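Local coordinates for nitrite oxidoreductase subunit B (Kuenenia stuttgartiensis, PDB 7B04), which probably relays electrons through its iron-sulfur clusters as the NarH-like beta subunit of the complex that interconverts nitrite and nitrate, at residues D114-E118 against Q127-G131. Residues are numbered along the deposited sequence; the frame is centred on the assembly and turned at random.
Sequences DTIFE and QWAVG
The first torsions of Ile116 and Val130 turn one branch of each, CG1 of Ile116 (chi1 62°) and CG2 of Val130, between its own backbone N and carbonyl carbon. Val130 CG2 thereby lies against the backbone of Ile116 and reaches Ile116 CB at 3.7 Å, the two side chains crossing at a slant. Ile116 CG1 rises over the centre of one face of the Phe117 ring and carries Ile116 CD1 to Ala129 CB, 3.9 Å away. Ala129 CB also stands 3.9 Å from Phe117 CD1, while Trp128 O lies near the ring plane, at its edge. Backbone bonding secures the returning chain: Val130 N donates to Ile116 O over 3.2 Å. The indole of Trp128 leads away and meets Phe88 of subunit C edge-to-face. The helix start illustrates reciprocal capping: Thr115 OG1 accepts from Glu118 N (3.2 Å) and, weakly, from Phe117 N, and Glu118 OE1 accepts from Thr115 N in return. Here the loop following helix 116-123 folds back, with the Phe117 side chain about 7 Å from a [4Fe-4S] cluster, onto a helix N-terminus closed by a classic capping box.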
ATOM      1  N   ASP A 114      37.301  13.030   4.429  1.00 46.02           N
ATOM      2  CA  ASP A 114      36.846  14.005   5.408  1.00 45.34           C
ATOM      3  C   ASP A 114      35.358  13.849   5.689  1.00 44.67           C
ATOM      4  O   ASP A 114      34.552  13.676   4.771  1.00 44.88           O
ATOM      5  CB  ASP A 114      37.130  15.428   4.922  1.00 43.27           C
ATOM      6  CG  ASP A 114      38.605  15.691   4.710  1.00 47.58           C
ATOM      7  OD1 ASP A 114      39.433  14.965   5.299  1.00 48.86           O
ATOM      8  OD2 ASP A 114      38.935  16.626   3.952  1.00 38.86           O
ATOM      9  N   THR A 115      35.007  13.896   6.971  1.00 46.77           N
ATOM     10  CA  THR A 115      33.619  13.886   7.395  1.00 37.39           C
ATOM     11  C   THR A 115      33.001  15.266   7.182  1.00 36.36           C
ATOM     12  O   THR A 115      33.688  16.244   6.870  1.00 36.21           O
ATOM     13  CB  THR A 115      33.504  13.475   8.861  1.00 34.07           C
ATOM     14  OG1 THR A 115      33.955  14.549   9.698  1.00 34.87           O
ATOM     15  CG2 THR A 115      34.352  12.246   9.133  1.00 41.38           C
ATOM     16  N   ILE A 116      31.677  15.337   7.340  1.00 36.39           N
ATOM     17  CA  ILE A 116      30.982  16.614   7.199  1.00 33.52           C
ATOM     18  C   ILE A 116      31.522  17.639   8.189  1.00 34.51           C
ATOM     19  O   ILE A 116      31.513  18.845   7.914  1.00 33.48           O
ATOM     20  CB  ILE A 116      29.460  16.420   7.359  1.00 31.17           C
ATOM     21  CG1 ILE A 116      29.124  15.878   8.749  1.00 28.42           C
ATOM     22  CG2 ILE A 116      28.927  15.493   6.279  1.00 29.17           C
ATOM     23  CD1 ILE A 116      27.671  16.046   9.133  1.00 31.23           C
ATOM     24  N   PHE A 117      32.001  17.182   9.348  1.00 27.98           N
ATOM     25  CA  PHE A 117      32.621  18.091  10.305  1.00 33.29           C
ATOM     26  C   PHE A 117      33.993  18.543   9.823  1.00 36.18           C
ATOM     27  O   PHE A 117      34.329  19.731   9.913  1.00 36.86           O
ATOM     28  CB  PHE A 117      32.719  17.419  11.674  1.00 31.91           C
ATOM     29  CG  PHE A 117      31.445  16.761  12.120  1.00 28.04           C
ATOM     30  CD1 PHE A 117      30.408  17.515  12.646  1.00 29.14           C
ATOM     31  CD2 PHE A 117      31.282  15.391  12.009  1.00 28.85           C
ATOM     32  CE1 PHE A 117      29.232  16.912  13.056  1.00 26.53           C
ATOM     33  CE2 PHE A 117      30.109  14.782  12.416  1.00 28.14           C
ATOM     34  CZ  PHE A 117      29.083  15.544  12.940  1.00 28.03           C
ATOM     35  N   GLU A 118      34.799  17.610   9.310  1.00 31.82           N
ATOM     36  CA  GLU A 118      36.156  17.941   8.894  1.00 29.79           C
ATOM     37  C   GLU A 118      36.189  18.719   7.584  1.00 31.33           C
ATOM     38  O   GLU A 118      37.104  19.524   7.374  1.00 34.91           O
ATOM     39  CB  GLU A 118      36.988  16.662   8.773  1.00 36.34           C
ATOM     40  CG  GLU A 118      37.045  15.853  10.061  1.00 42.69           C
ATOM     41  CD  GLU A 118      37.598  14.456   9.855  1.00 38.40           C
ATOM     42  OE1 GLU A 118      37.808  14.062   8.688  1.00 32.34           O
ATOM     43  OE2 GLU A 118      37.821  13.752  10.862  1.00 44.17           O
ATOM     44  N   GLN A 127      31.153  27.133  10.309  1.00 34.85           N
ATOM     45  CA  GLN A 127      30.017  26.307  10.773  1.00 32.93           C
ATOM     46  C   GLN A 127      30.582  24.973  11.249  1.00 32.43           C
ATOM     47  O   GLN A 127      31.689  24.640  10.902  1.00 28.22           O
ATOM     48  CB  GLN A 127      28.952  26.119   9.701  1.00 32.21           C
ATOM     49  CG  GLN A 127      28.605  27.381   8.959  1.00 26.30           C
ATOM     50  CD  GLN A 127      27.555  28.155   9.688  1.00 29.00           C
ATOM     51  OE1 GLN A 127      26.878  27.636  10.537  1.00 34.61           O
ATOM     52  NE2 GLN A 127      27.411  29.410   9.352  1.00 33.81           N
ATOM     53  N   TRP A 128      29.822  24.248  12.041  1.00 33.89           N
ATOM     54  CA  TRP A 128      30.292  22.988  12.601  1.00 30.13           C
ATOM     55  C   TRP A 128      30.275  21.863  11.572  1.00 28.57           C
ATOM     56  O   TRP A 128      31.054  20.911  11.686  1.00 29.44           O
ATOM     57  CB  TRP A 128      29.458  22.624  13.826  1.00 27.32           C
ATOM     58  CG  TRP A 128      29.792  23.474  15.017  1.00 33.33           C
ATOM     59  CD1 TRP A 128      28.965  24.349  15.660  1.00 38.37           C
ATOM     60  CD2 TRP A 128      31.052  23.539  15.698  1.00 36.12           C
ATOM     61  NE1 TRP A 128      29.629  24.949  16.703  1.00 35.12           N
ATOM     62  CE2 TRP A 128      30.912  24.469  16.748  1.00 34.65           C
ATOM     63  CE3 TRP A 128      32.284  22.902  15.520  1.00 29.56           C
ATOM     64  CZ2 TRP A 128      31.956  24.773  17.619  1.00 33.10           C
ATOM     65  CZ3 TRP A 128      33.318  23.201  16.389  1.00 30.62           C
ATOM     66  CH2 TRP A 128      33.148  24.131  17.424  1.00 36.74           C
ATOM     67  N   ALA A 129      29.405  21.947  10.567  1.00 28.59           N
ATOM     68  CA  ALA A 129      29.330  20.903   9.555  1.00 29.45           C
ATOM     69  C   ALA A 129      28.772  21.482   8.263  1.00 32.11           C
ATOM     70  O   ALA A 129      28.060  22.489   8.274  1.00 28.71           O
ATOM     71  CB  ALA A 129      28.467  19.728  10.025  1.00 29.29           C
ATOM     72  N   VAL A 130      29.114  20.837   7.150  1.00 28.51           N
ATOM     73  CA  VAL A 130      28.544  21.198   5.858  1.00 29.85           C
ATOM     74  C   VAL A 130      27.118  20.677   5.785  1.00 36.00           C
ATOM     75  O   VAL A 130      26.764  19.675   6.418  1.00 36.00           O
ATOM     76  CB  VAL A 130      29.401  20.645   4.703  1.00 33.81           C
ATOM     77  CG1 VAL A 130      30.585  21.554   4.434  1.00 36.72           C
ATOM     78  CG2 VAL A 130      29.863  19.233   5.017  1.00 34.06           C
ATOM     79  N   GLY A 131      26.285  21.362   5.013  1.00 30.33           N
ATOM     80  CA  GLY A 131      24.913  20.932   4.866  1.00 28.06           C
ATOM     81  C   GLY A 131      24.103  21.940   4.078  1.00 29.33           C
ATOM     82  O   GLY A 131      24.641  22.876   3.480  1.00 33.21           O
TER